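Putative histidinol-phosphate aminotransferase (Burkholderia pseudomallei, PDB 3P1T) probably catalyses the pyridoxal 5'-phosphate-dependent transfer of an amino group from L-histidinol phosphate to 2-oxoglutarate, a late step in histidine biosynthesis. Local coordinates at residues 318-321 with 322-326; 253-256 with 257-260; 50-53 with 54-57; 65-68 with 69-72; 155-158 with 159-163. One frame throughout, in Å; residues are numbered along the deposited sequence. Where two conformers were deposited one is given.

Contact 1 (318-321 with 322-326)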
loop_
_atom_site.group_PDB
_atom_site.type_symbol
_atom_site.label_atom_id
_atom_site.label_comp_id
_atom_site.label_asym_id
_atom_site.label_seq_id
_atom_site.Cartn_x
_atom_site.Cartn_y
_atom_site.Cartn_z
ATOM N N GLY A 318 -0.331 -16.347 -23.283
ATOM C CA GLY A 318 -0.970 -17.106 -22.206
ATOM C C GLY A 318 -0.607 -18.574 -22.245
ATOM O O GLY A 318 0.464 -18.933 -22.743
ATOM N N ARG A 319 -1.495 -19.443 -21.738
ATOM C CA ARG A 319 -1.257 -20.886 -21.850
ATOM C C ARG A 319 -1.469 -21.343 -23.322
ATOM O O ARG A 319 -2.034 -20.609 -24.134
ATOM C CB ARG A 319 -2.159 -21.670 -20.890
ATOM C CG ARG A 319 -1.641 -21.761 -19.462
ATOM C CD ARG A 319 -2.719 -22.236 -18.502
ATOM N NE ARG A 319 -3.710 -21.180 -18.253
ATOM C CZ ARG A 319 -4.927 -21.132 -18.788
ATOM N NH1 ARG A 319 -5.353 -22.111 -19.576
ATOM N NH2 ARG A 319 -5.741 -20.120 -18.511
ATOM N N GLU A 320 -1.004 -22.545 -23.655
ATOM C CA GLU A 320 -1.076 -23.118 -24.996
ATOM C C GLU A 320 -2.514 -23.058 -25.576
ATOM O O GLU A 320 -2.681 -22.606 -26.703
ATOM C CB GLU A 320 -0.573 -24.564 -24.970
ATOM C CG GLU A 320 -0.432 -25.164 -26.362
ATOM C CD GLU A 320 -0.241 -26.664 -26.460
ATOM O OE1 GLU A 320 0.363 -27.257 -25.536
ATOM O OE2 GLU A 320 -0.655 -27.239 -27.493
ATOM N N GLU A 321 -3.534 -23.469 -24.808
ATOM C CA GLU A 321 -4.940 -23.491 -25.240
ATOM C C GLU A 321 -5.470 -22.064 -25.522
ATOM O O GLU A 321 -6.267 -21.907 -26.453
ATOM C CB GLU A 321 -5.860 -24.220 -24.224
ATOM C CG GLU A 321 -5.805 -23.751 -22.765
ATOM C CD GLU A 321 -4.855 -24.442 -21.788
ATOM O OE1 GLU A 321 -3.642 -24.562 -22.086
ATOM O OE2 GLU A 321 -5.314 -24.768 -20.669
ATOM N N ASP A 322 -4.996 -21.039 -24.767
ATOM C CA ASP A 322 -5.351 -19.615 -24.945
ATOM C C ASP A 322 -4.795 -19.061 -26.265
ATOM O O ASP A 322 -5.522 -18.445 -27.053
ATOM C CB ASP A 322 -4.825 -18.773 -23.777
ATOM C CG ASP A 322 -5.411 -19.125 -22.428
ATOM O OD1 ASP A 322 -6.538 -19.699 -22.398
ATOM O OD2 ASP A 322 -4.757 -18.798 -21.385
ATOM N N ASN A 323 -3.500 -19.318 -26.502
ATOM C CA ASN A 323 -2.771 -18.934 -27.702
ATOM C C ASN A 323 -3.365 -19.639 -28.924
ATOM O O ASN A 323 -3.416 -19.026 -29.995
ATOM C CB ASN A 323 -1.291 -19.251 -27.538
ATOM C CG ASN A 323 -0.646 -18.563 -26.354
ATOM O OD1 ASN A 323 -1.141 -17.566 -25.822
ATOM N ND2 ASN A 323 0.475 -19.091 -25.908
ATOM N N ASP A 324 -3.869 -20.897 -28.746
ATOM C CA ASP A 324 -4.580 -21.676 -29.782
ATOM C C ASP A 324 -5.833 -20.904 -30.260
ATOM O O ASP A 324 -6.028 -20.728 -31.464
ATOM C CB ASP A 324 -4.990 -23.088 -29.262
ATOM C CG ASP A 324 -3.952 -24.217 -29.281
ATOM O OD1 ASP A 324 -2.883 -24.043 -29.928
ATOM O OD2 ASP A 324 -4.248 -25.312 -28.717
ATOM N N ARG A 325 -6.645 -20.408 -29.286
ATOM C CA ARG A 325 -7.882 -19.645 -29.494
ATOM C C ARG A 325 -7.601 -18.355 -30.282
ATOM O O ARG A 325 -8.299 -18.088 -31.270
ATOM C CB ARG A 325 -8.559 -19.323 -28.148
ATOM C CG ARG A 325 -9.227 -20.541 -27.487
ATOM C CD ARG A 325 -10.680 -20.290 -27.109
ATOM N NE ARG A 325 -11.410 -19.702 -28.233
ATOM C CZ ARG A 325 -12.142 -18.594 -28.171
ATOM N NH1 ARG A 325 -12.330 -17.975 -27.009
ATOM N NH2 ARG A 325 -12.733 -18.124 -29.260
ATOM N N LEU A 326 -6.552 -17.598 -29.867
ATOM C CA LEU A 326 -6.136 -16.360 -30.512
ATOM C C LEU A 326 -5.712 -16.599 -31.950
ATOM O O LEU A 326 -6.167 -15.877 -32.847
ATOM C CB LEU A 326 -4.986 -15.664 -29.769
ATOM C CG LEU A 326 -4.448 -14.459 -30.543
ATOM C CD1 LEU A 326 -4.926 -13.167 -29.954
ATOM C CD2 LEU A 326 -2.959 -14.563 -30.843
#
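The carboxylate of Asp-322 lies over one face of the Arg-319 guanidinium, with OD2 3.3 Å from NH2. Their planes stand 75° apart and the oxygen sits well out of the guanidinium plane, so this salt bridge works by charge alone, without an N-H aimed at the oxygen. Glu-321 takes the edge instead: its OE2 lies in the guanidinium plane, 2.9 Å from NH1, in a salt bridge whose hydrogen bond is weak. The bend of Arg-319 at chi3 (-73°) turns its head back toward both acids, and NE is spent on the carbonyl of Pro-27. The same Asp-322 OD2 receives a weak bond from Arg-319 N.

Asn-323 reaches back five residues. Its OD1 takes the N-H of Gly-318 at 2.9 Å, in the carbonyl plane and on a lone pair, while ND2 gives a weak bond to Gly-318 O and a firmer one to Gln-257 of helix 244-267. An amide suits this place because it can accept and donate at once. The backbone N of Asn-323 meets Arg-319 O at 3.1 Å in an almost straight bond (171°). Further out, Glu-320 OE2 and Asp-324 OD2 are like charges 4.3 Å apart; the charge of Asp-324 is answered by Arg-260.

Four acids (Glu-320, Glu-321, Asp-322, Asp-324) in the first turns would probably be favoured by the partial positive charge of a helix start. With Arg-319 at the N-cap, the group is a salt-bridge network wrapped round the N-terminus of helix 320-333.

Contact 2 (253-256 with 257-260). With SO4 (sulfate ion), chain E.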
loop_
_atom_site.group_PDB
_atom_site.type_symbol
_atom_site.label_atom_id
_atom_site.label_comp_id
_atom_site.label_asym_id
_atom_site.label_seq_id
_atom_site.Cartn_x
_atom_site.Cartn_y
_atom_site.Cartn_z
ATOM N N LYS A 253 8.012 -21.865 -20.967
ATOM C CA LYS A 253 6.768 -22.030 -21.730
ATOM C C LYS A 253 6.403 -20.717 -22.430
ATOM O O LYS A 253 6.019 -20.752 -23.598
ATOM C CB LYS A 253 5.638 -22.496 -20.790
ATOM C CG LYS A 253 4.270 -22.764 -21.417
ATOM C CD LYS A 253 3.318 -23.266 -20.328
ATOM C CE LYS A 253 1.896 -23.436 -20.790
ATOM N NZ LYS A 253 1.030 -23.989 -19.710
ATOM N N THR A 254 6.562 -19.569 -21.744
ATOM C CA THR A 254 6.259 -18.267 -22.324
ATOM C C THR A 254 7.204 -17.985 -23.520
ATOM O O THR A 254 6.700 -17.556 -24.561
ATOM C CB THR A 254 6.328 -17.172 -21.269
ATOM O OG1 THR A 254 5.342 -17.449 -20.270
ATOM C CG2 THR A 254 6.065 -15.802 -21.846
ATOM N N LEU A 255 8.535 -18.260 -23.397
ATOM C CA LEU A 255 9.506 -18.033 -24.483
ATOM C C LEU A 255 9.173 -18.878 -25.733
ATOM O O LEU A 255 9.345 -18.412 -26.872
ATOM C CB LEU A 255 10.968 -18.336 -24.052
ATOM C CG LEU A 255 11.606 -17.618 -22.835
ATOM C CD1 LEU A 255 13.110 -17.840 -22.805
ATOM C CD2 LEU A 255 11.346 -16.144 -22.828
ATOM N N ALA A 256 8.718 -20.122 -25.511
ATOM C CA ALA A 256 8.364 -21.084 -26.566
ATOM C C ALA A 256 7.039 -20.708 -27.240
ATOM O O ALA A 256 6.944 -20.793 -28.468
ATOM C CB ALA A 256 8.275 -22.491 -25.990
ATOM N N GLN A 257 6.024 -20.293 -26.444
ATOM C CA GLN A 257 4.717 -19.881 -26.958
ATOM C C GLN A 257 4.828 -18.518 -27.675
ATOM O O GLN A 257 4.152 -18.332 -28.695
ATOM C CB GLN A 257 3.666 -19.835 -25.851
ATOM C CG GLN A 257 3.183 -21.200 -25.385
ATOM C CD GLN A 257 2.420 -21.947 -26.455
ATOM O OE1 GLN A 257 1.386 -21.490 -26.963
ATOM N NE2 GLN A 257 2.918 -23.124 -26.813
ATOM N N ARG A 258 5.724 -17.612 -27.206
ATOM C CA ARG A 258 5.998 -16.319 -27.866
ATOM C C ARG A 258 6.576 -16.571 -29.280
ATOM O O ARG A 258 6.171 -15.927 -30.251
ATOM C CB ARG A 258 6.954 -15.463 -27.020
ATOM C CG ARG A 258 7.156 -14.031 -27.522
ATOM C CD ARG A 258 8.118 -13.252 -26.630
ATOM N NE ARG A 258 9.483 -13.796 -26.642
ATOM C CZ ARG A 258 10.414 -13.538 -25.724
ATOM N NH1 ARG A 258 10.138 -12.765 -24.686
ATOM N NH2 ARG A 258 11.617 -14.082 -25.822
ATOM N N ARG A 259 7.473 -17.561 -29.392
ATOM C CA ARG A 259 8.075 -17.942 -30.655
ATOM C C ARG A 259 6.980 -18.517 -31.584
ATOM O O ARG A 259 6.888 -18.080 -32.740
ATOM C CB ARG A 259 9.229 -18.933 -30.408
ATOM C CG ARG A 259 9.887 -19.557 -31.657
ATOM C CD ARG A 259 10.361 -18.565 -32.710
ATOM N NE ARG A 259 11.390 -17.659 -32.218
ATOM C CZ ARG A 259 11.629 -16.467 -32.741
ATOM N NH1 ARG A 259 10.888 -16.015 -33.748
ATOM N NH2 ARG A 259 12.586 -15.697 -32.238
ATOM N N ARG A 260 6.120 -19.425 -31.058
ATOM C CA ARG A 260 5.008 -20.030 -31.800
ATOM C C ARG A 260 4.055 -18.948 -32.330
ATOM O O ARG A 260 3.803 -18.912 -33.530
ATOM C CB ARG A 260 4.219 -21.055 -30.941
ATOM C CG ARG A 260 2.890 -21.485 -31.597
ATOM C CD ARG A 260 2.257 -22.719 -31.014
ATOM N NE ARG A 260 1.295 -22.420 -29.961
ATOM C CZ ARG A 260 -0.020 -22.564 -30.088
ATOM N NH1 ARG A 260 -0.543 -23.007 -31.229
ATOM N NH2 ARG A 260 -0.822 -22.298 -29.066
HETATM S S SO4 E . 12.129 -12.274 -33.754
HETATM O O1 SO4 E . 12.615 -11.051 -34.394
HETATM O O2 SO4 E . 13.225 -12.836 -32.919
HETATM O O3 SO4 E . 11.759 -13.227 -34.800
HETATM O O4 SO4 E . 10.921 -11.990 -32.933
#
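Four successive i to i+4 backbone bonds carry the helix from Lys-253, Thr-254, Leu-255 and Ala-256 to Gln-257, Arg-258, Arg-259 and Arg-260, the tightest running from Arg-258 N to Thr-254 O at 2.8 Å. Leu-255 and Arg-258 lie side by side and point the same way; the methyl CD2 of Leu-255 rests over one face of the guanidinium, 3.6 Å from Arg-258 NH2. That apolar cover leaves the edge for polar partners, and NH1 donates to the carbonyls of Ala-277 and Tyr-176. Arg-260 approaches Gln-257 side-on: NE (3.1 Å) and NH2 (3.2 Å) both give to Gln-257 OE1, which lies in the guanidinium plane and also accepts from Asn-323 ND2. Bends at chi2 (-66°) in Gln-257 and at chi3 in Arg-260 bring the two heads together. Arg-259 swings outward and holds a sulfate ion, probably from the crystallisation liquor, with NH1 to O3 at 3.1 Å and NH2 to O2 at 3.0 Å, a two-pronged grip suited to arginine; NH1 also pairs with Asp-263. Helix 244-267 thus turns Gln-257 and Arg-260 toward helix 320-333, where Asp-324 takes the charge of Arg-260, and Thr-254 and Arg-258 toward the loops before strands 190-195 and 279-283.

Contact 3 (50-53 with 54-57)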
loop_
_atom_site.group_PDB
_atom_site.type_symbol
_atom_site.label_atom_id
_atom_site.label_comp_id
_atom_site.label_asym_id
_atom_site.label_seq_id
_atom_site.Cartn_x
_atom_site.Cartn_y
_atom_site.Cartn_z
ATOM N N PHE A 50 5.277 -7.598 12.894
ATOM C CA PHE A 50 6.554 -7.113 13.415
ATOM C C PHE A 50 7.697 -8.102 13.191
ATOM O O PHE A 50 8.827 -7.660 13.034
ATOM C CB PHE A 50 6.476 -6.756 14.908
ATOM C CG PHE A 50 5.681 -5.499 15.229
ATOM C CD1 PHE A 50 5.967 -4.282 14.599
ATOM C CD2 PHE A 50 4.705 -5.511 16.221
ATOM C CE1 PHE A 50 5.230 -3.122 14.902
ATOM C CE2 PHE A 50 3.993 -4.345 16.543
ATOM C CZ PHE A 50 4.261 -3.160 15.888
ATOM N N ASP A 51 7.422 -9.401 13.148
ATOM C CA ASP A 51 8.489 -10.369 12.918
ATOM C C ASP A 51 8.608 -10.720 11.422
ATOM O O ASP A 51 9.727 -10.923 10.933
ATOM C CB ASP A 51 8.263 -11.637 13.760
ATOM C CG ASP A 51 8.394 -11.403 15.265
ATOM O OD1 ASP A 51 9.440 -10.849 15.701
ATOM O OD2 ASP A 51 7.478 -11.817 16.013
ATOM N N ALA A 52 7.470 -10.738 10.697
ATOM C CA ALA A 52 7.422 -11.084 9.285
ATOM C C ALA A 52 8.077 -10.007 8.371
ATOM O O ALA A 52 8.724 -10.389 7.399
ATOM C CB ALA A 52 5.983 -11.306 8.865
ATOM N N GLU A 53 7.919 -8.698 8.660
ATOM C CA GLU A 53 8.492 -7.634 7.822
ATOM C C GLU A 53 10.033 -7.755 7.748
ATOM O O GLU A 53 10.516 -7.882 6.626
ATOM C CB GLU A 53 8.073 -6.237 8.327
ATOM C CG GLU A 53 8.574 -5.057 7.512
ATOM C CD GLU A 53 8.190 -3.686 8.048
ATOM O OE1 GLU A 53 7.219 -3.569 8.839
ATOM O OE2 GLU A 53 8.853 -2.710 7.630
ATOM N N PRO A 54 10.825 -7.782 8.861
ATOM C CA PRO A 54 12.295 -7.923 8.714
ATOM C C PRO A 54 12.729 -9.252 8.095
ATOM O O PRO A 54 13.730 -9.273 7.378
ATOM C CB PRO A 54 12.819 -7.834 10.149
ATOM C CG PRO A 54 11.663 -8.124 11.006
ATOM C CD PRO A 54 10.457 -7.629 10.284
ATOM N N ARG A 55 11.975 -10.344 8.354
ATOM C CA ARG A 55 12.256 -11.671 7.810
ATOM C C ARG A 55 12.138 -11.670 6.275
ATOM O O ARG A 55 13.007 -12.225 5.606
ATOM C CB ARG A 55 11.304 -12.705 8.421
ATOM C CG ARG A 55 11.675 -14.144 8.072
ATOM C CD ARG A 55 10.693 -15.170 8.626
ATOM N NE ARG A 55 9.402 -15.192 7.920
ATOM C CZ ARG A 55 8.229 -14.862 8.458
ATOM N NH1 ARG A 55 8.151 -14.497 9.733
ATOM N NH2 ARG A 55 7.121 -14.929 7.738
ATOM N N VAL A 56 11.086 -11.040 5.724
ATOM C CA VAL A 56 10.863 -10.981 4.275
ATOM C C VAL A 56 11.922 -10.051 3.645
ATOM O O VAL A 56 12.412 -10.362 2.552
ATOM C CB VAL A 56 9.407 -10.556 3.908
ATOM C CG1 VAL A 56 9.232 -10.386 2.410
ATOM C CG2 VAL A 56 8.398 -11.575 4.430
HETATM N N MSE A 57 12.309 -8.946 4.341
HETATM C CA MSE A 57 13.347 -8.017 3.827
HETATM C C MSE A 57 14.653 -8.756 3.605
HETATM O O MSE A 57 15.281 -8.575 2.563
HETATM C CB MSE A 57 13.581 -6.815 4.763
HETATM C CG MSE A 57 12.438 -5.803 4.745
HETATM SE SE MSE A 57 12.127 -5.109 2.972
HETATM C CE MSE A 57 13.631 -3.968 2.733
#
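Ala-52 and Arg-55 meet in a local helical contact, early in helix 52-64 of the large domain, whose mixed seven-stranded sheet has the strand order of the aspartate aminotransferase fold. This helix leads into strand 71-74 at one border of that sheet. Its backbone is held by Val-56 N to Ala-52 O at 3.0 Å and Met-57 N to Glu-53 O at 3.1 Å; the bond from Arg-55 N to Asp-51 O is weak. Pro-54 suits so early a turn, since its nitrogen has no hydrogen to give. Its ring packs against the preceding carbonyls, with CG 3.4 Å from Asp-51 O.

Ala-52 is small and buried against His-235 of helix 231-241, which also touches Arg-55. The salt bridge of Arg-55 NE with Glu-238 ties the two helices together, and Val-56, branched and apolar, packs on Leu-237. Met-57, a selenomethionine, turns its far end away toward strand 71-74. At the other end Phe-50 meets the ring of Phe-23 of the second subunit, the planes inclined at about 50°, which brings Phe-50 to the dimer interface. The long chain of Arg-55 is extended as far as CD and then bends at chi3 (73°), doubling back until one face of the guanidinium covers Ala-52, with NH1 3.5 Å from Ala-52 CA.

Contact 4 (65-68 with 69-72)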
loop_
_atom_site.group_PDB
_atom_site.type_symbol
_atom_site.label_atom_id
_atom_site.label_comp_id
_atom_site.label_asym_id
_atom_site.label_seq_id
_atom_site.Cartn_x
_atom_site.Cartn_y
_atom_site.Cartn_z
ATOM N N SER A 65 20.574 -11.319 -4.078
ATOM C CA SER A 65 21.996 -11.368 -3.711
ATOM C C SER A 65 22.599 -9.945 -3.603
ATOM O O SER A 65 23.622 -9.630 -4.211
ATOM C CB SER A 65 22.790 -12.220 -4.698
ATOM O OG SER A 65 22.365 -13.574 -4.683
ATOM N N CYS A 66 21.958 -9.094 -2.805
ATOM C CA CYS A 66 22.428 -7.733 -2.567
ATOM C C CYS A 66 22.199 -7.372 -1.110
ATOM O O CYS A 66 21.370 -8.028 -0.475
ATOM C CB CYS A 66 21.715 -6.759 -3.491
ATOM S SG CYS A 66 19.986 -6.479 -3.058
ATOM N N PRO A 67 22.842 -6.326 -0.545
ATOM C CA PRO A 67 22.548 -5.976 0.850
ATOM C C PRO A 67 21.145 -5.394 0.998
ATOM O O PRO A 67 20.632 -4.763 0.068
ATOM C CB PRO A 67 23.617 -4.933 1.189
ATOM C CG PRO A 67 24.599 -4.971 0.070
ATOM C CD PRO A 67 23.842 -5.409 -1.121
ATOM N N GLU A 68 20.532 -5.598 2.178
ATOM C CA GLU A 68 19.195 -5.095 2.512
ATOM C C GLU A 68 19.171 -3.545 2.479
ATOM O O GLU A 68 18.123 -2.934 2.246
ATOM C CB GLU A 68 18.780 -5.622 3.894
ATOM C CG GLU A 68 17.317 -5.432 4.261
ATOM C CD GLU A 68 16.952 -5.861 5.671
ATOM O OE1 GLU A 68 17.491 -6.886 6.160
ATOM O OE2 GLU A 68 16.087 -5.182 6.272
ATOM N N ASP A 69 20.342 -2.925 2.661
ATOM C CA ASP A 69 20.536 -1.474 2.637
ATOM C C ASP A 69 20.367 -0.889 1.222
ATOM O O ASP A 69 20.239 0.328 1.068
ATOM C CB ASP A 69 21.939 -1.129 3.156
ATOM C CG ASP A 69 22.241 -1.672 4.531
ATOM O OD1 ASP A 69 22.933 -2.726 4.618
ATOM O OD2 ASP A 69 21.839 -1.017 5.532
ATOM N N ASN A 70 20.388 -1.745 0.197
ATOM C CA ASN A 70 20.314 -1.301 -1.187
ATOM C C ASN A 70 18.955 -1.616 -1.843
ATOM O O ASN A 70 18.777 -1.308 -3.026
ATOM C CB ASN A 70 21.446 -1.957 -1.973
ATOM C CG ASN A 70 22.782 -1.375 -1.620
ATOM O OD1 ASN A 70 23.616 -2.004 -0.961
ATOM N ND2 ASN A 70 22.966 -0.114 -1.956
ATOM N N LEU A 71 17.990 -2.170 -1.080
ATOM C CA LEU A 71 16.685 -2.495 -1.642
ATOM C C LEU A 71 15.561 -1.950 -0.765
ATOM O O LEU A 71 15.694 -1.897 0.453
ATOM C CB LEU A 71 16.503 -4.006 -1.869
ATOM C CG LEU A 71 16.287 -4.882 -0.665
ATOM C CD1 LEU A 71 14.830 -5.194 -0.498
ATOM C CD2 LEU A 71 16.987 -6.169 -0.846
HETATM N N MSE A 72 14.445 -1.572 -1.412
HETATM C CA MSE A 72 13.226 -1.049 -0.798
HETATM C C MSE A 72 11.999 -1.767 -1.394
HETATM O O MSE A 72 11.891 -1.853 -2.632
HETATM C CB MSE A 72 13.172 0.455 -1.049
HETATM C CG MSE A 72 12.092 1.163 -0.278
HETATM SE SE MSE A 72 12.139 3.082 -0.500
HETATM C CE MSE A 72 11.403 3.215 -2.154
#
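The carbonyl oxygen of Glu-68 is gripped by two donors: by the backbone N-H of Leu-71, a weak but straight bond of 3.4 Å at 168°, and by NZ of Lys-221 on helix 214-221. The lysine also gives a weak bond to Leu-71 O, so that one side chain ties the two carbonyls together. One residue earlier, Asn-70 N donates to Pro-67 O at 3.0 Å, with an angle of 160° at the hydrogen. These two i to i+3 bonds make the short 3-10 turn that leads into strand 71-74.

Proline suits the start of the turn, for its ring stiffens the backbone and asks for no acceptor. Asn-70 crosses that ring obliquely, laying OD1 3.3 Å from CG and 3.4 Å from CD of Pro-67, while its ND2 donates to Gly-212 O. A backbone bond of Asn-70 to Gly-212 joins the same neighbour. Cys-66 SG touches Leu-71 CD2 at 3.7 Å. Leu-71 sets CG between its backbone N and carbonyl carbon (chi1 74°), which sends CD2 back toward the sulfur, and both side chains pack on Phe-211 of strand 208-211.

Ser-65 just before has the positive phi of a Schellman motif ending helix 52-64. The chemistry is therefore divided: main-chain bonds and one lysine shape the turn, while an apolar contact of thiol and leucine rests it on Phe-211 at the edge of the sheet.

Contact 5 (155-158 with 159-163)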
loop_
_atom_site.group_PDB
_atom_site.type_symbol
_atom_site.label_atom_id
_atom_site.label_comp_id
_atom_site.label_asym_id
_atom_site.label_seq_id
_atom_site.Cartn_x
_atom_site.Cartn_y
_atom_site.Cartn_z
ATOM N N GLY A 155 24.946 0.581 -26.624
ATOM C CA GLY A 155 25.193 1.961 -27.004
ATOM C C GLY A 155 24.224 2.925 -26.358
ATOM O O GLY A 155 24.645 3.979 -25.882
ATOM N N GLU A 156 22.931 2.570 -26.319
ATOM C CA GLU A 156 21.896 3.396 -25.688
ATOM C C GLU A 156 22.171 3.529 -24.172
ATOM O O GLU A 156 22.271 4.654 -23.674
ATOM C CB GLU A 156 20.479 2.823 -25.938
ATOM C CG GLU A 156 19.950 2.957 -27.365
ATOM C CD GLU A 156 18.602 2.316 -27.639
ATOM O OE1 GLU A 156 18.380 1.167 -27.206
ATOM O OE2 GLU A 156 17.798 2.926 -28.375
ATOM N N LEU A 157 22.366 2.392 -23.466
ATOM C CA LEU A 157 22.670 2.366 -22.037
ATOM C C LEU A 157 23.965 3.124 -21.724
ATOM O O LEU A 157 24.009 3.870 -20.741
ATOM C CB LEU A 157 22.771 0.922 -21.529
ATOM C CG LEU A 157 21.433 0.218 -21.276
ATOM C CD1 LEU A 157 21.621 -1.259 -21.046
ATOM C CD2 LEU A 157 20.712 0.822 -20.080
ATOM N N ASP A 158 25.002 2.954 -22.584
ATOM C CA ASP A 158 26.299 3.618 -22.477
ATOM C C ASP A 158 26.113 5.137 -22.567
ATOM O O ASP A 158 26.616 5.851 -21.699
ATOM C CB ASP A 158 27.246 3.108 -23.568
ATOM C CG ASP A 158 28.622 3.743 -23.586
ATOM O OD1 ASP A 158 29.236 3.873 -22.498
ATOM O OD2 ASP A 158 29.084 4.126 -24.690
ATOM N N GLN A 159 25.331 5.615 -23.563
ATOM C CA GLN A 159 25.033 7.028 -23.778
ATOM C C GLN A 159 24.243 7.596 -22.593
ATOM O O GLN A 159 24.615 8.660 -22.097
ATOM C CB GLN A 159 24.260 7.222 -25.083
ATOM C CG GLN A 159 24.487 8.589 -25.729
ATOM C CD GLN A 159 23.580 8.907 -26.904
ATOM O OE1 GLN A 159 23.329 10.080 -27.203
ATOM N NE2 GLN A 159 23.056 7.899 -27.596
ATOM N N LEU A 160 23.204 6.875 -22.105
ATOM C CA LEU A 160 22.382 7.304 -20.962
ATOM C C LEU A 160 23.213 7.461 -19.695
ATOM O O LEU A 160 23.095 8.484 -19.016
ATOM C CB LEU A 160 21.239 6.327 -20.690
ATOM C CG LEU A 160 20.113 6.317 -21.692
ATOM C CD1 LEU A 160 19.372 4.990 -21.656
ATOM C CD2 LEU A 160 19.194 7.492 -21.488
ATOM N N ARG A 161 24.099 6.482 -19.408
ATOM C CA ARG A 161 24.944 6.490 -18.211
ATOM C C ARG A 161 25.955 7.659 -18.218
ATOM O O ARG A 161 26.345 8.103 -17.133
ATOM C CB ARG A 161 25.669 5.161 -18.062
ATOM C CG ARG A 161 24.736 4.113 -17.500
ATOM C CD ARG A 161 25.254 2.694 -17.580
ATOM N NE ARG A 161 24.268 1.784 -16.993
ATOM C CZ ARG A 161 24.067 0.525 -17.371
ATOM N NH1 ARG A 161 24.784 -0.004 -18.360
ATOM N NH2 ARG A 161 23.136 -0.210 -16.777
ATOM N N GLN A 162 26.332 8.171 -19.424
ATOM C CA GLN A 162 27.279 9.276 -19.626
ATOM C C GLN A 162 26.568 10.635 -19.620
ATOM O O GLN A 162 27.113 11.615 -19.099
ATOM C CB GLN A 162 28.048 9.103 -20.957
ATOM C CG GLN A 162 29.064 7.948 -20.974
ATOM C CD GLN A 162 29.822 7.786 -22.283
ATOM O OE1 GLN A 162 29.681 8.568 -23.235
ATOM N NE2 GLN A 162 30.660 6.758 -22.356
ATOM N N ARG A 163 25.346 10.698 -20.195
ATOM C CA ARG A 163 24.570 11.936 -20.319
ATOM C C ARG A 163 23.557 12.228 -19.183
ATOM O O ARG A 163 23.348 13.405 -18.899
ATOM C CB ARG A 163 23.776 11.935 -21.629
ATOM C CG ARG A 163 24.623 12.117 -22.879
ATOM C CD ARG A 163 23.746 12.488 -24.054
ATOM N NE ARG A 163 24.493 13.237 -25.066
ATOM C CZ ARG A 163 24.688 14.556 -25.036
ATOM N NH1 ARG A 163 24.212 15.284 -24.030
ATOM N NH2 ARG A 163 25.375 15.154 -26.001
#
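Leu-157 and Arg-161 meet one helical turn apart, first through the backbone, where Arg-161 N donates to Leu-157 O at 2.9 Å, and then through the side chains. The carbonyls of Gly-155 and Glu-156 are satisfied in the same way, by Gln-159 N at 2.9 Å and by Leu-160 N at 2.9 Å; the latter bond is close to straight at 164°. The next donor, Gln-162 N, has only weak bonds, one to Asp-158 O and one to Gln-159 O, a sign that the helix is becoming less regular toward its end. Arg-163 N closes the last turn on Gln-159 O.

Arg-161 runs extended from CG to NE and passes along Leu-157, so that one face of its guanidinium lies above that leucine, NH1 being 3.9 Å from Leu-157 CB. The methylenes CG and CD lie against Leu-157 O, and while the flat face of the head rests on the leucine side chain, NH2 forms a salt bridge with Glu-190. Glu-156 uses OE1 on the backbone N of Ser-153, just ahead of the helix, and OE2 in a weak bond to Leu-125 N, which suits an acid near a helix start. Gln-162 O, toward the other end, accepts from Arg-135.

The two leucines look inward. Leu-160 packs on Val-139 and Leu-141 of strand 137-142 and on Leu-130 of helix 127-130, whereas Leu-157 rests on Leu-152 and Arg-182. Helix 154-163 is in this way the crossover of a beta-alpha-beta unit, joining the parallel strands 137-142 and 166-170.

The five contacts fall into two pairs and a single. Contacts 1 and 2, with centres about 11 Å apart, touch directly where helices 320-333 and 244-267 lie together: Arg-260 NH2 stands 2.8 Å from Asp-324 OD1, a salt bridge between them. Contacts 3 and 4 come in sequence along helix 52-64 and strand 71-74, with centres about 14 Å apart, and Met-57 CE packs 3.7 Å from Leu-71 CD1. Contact 5 stands alone on its crossover helix, its nearest atoms about 14 Å from contact 4. Contacts 1 and 4 lie on opposite sides of the chain's centre, about 38 Å apart between centres. The sulfate at contact 2, probably from the crystallisation liquor, is no guide to where the pyridoxal phosphate binds.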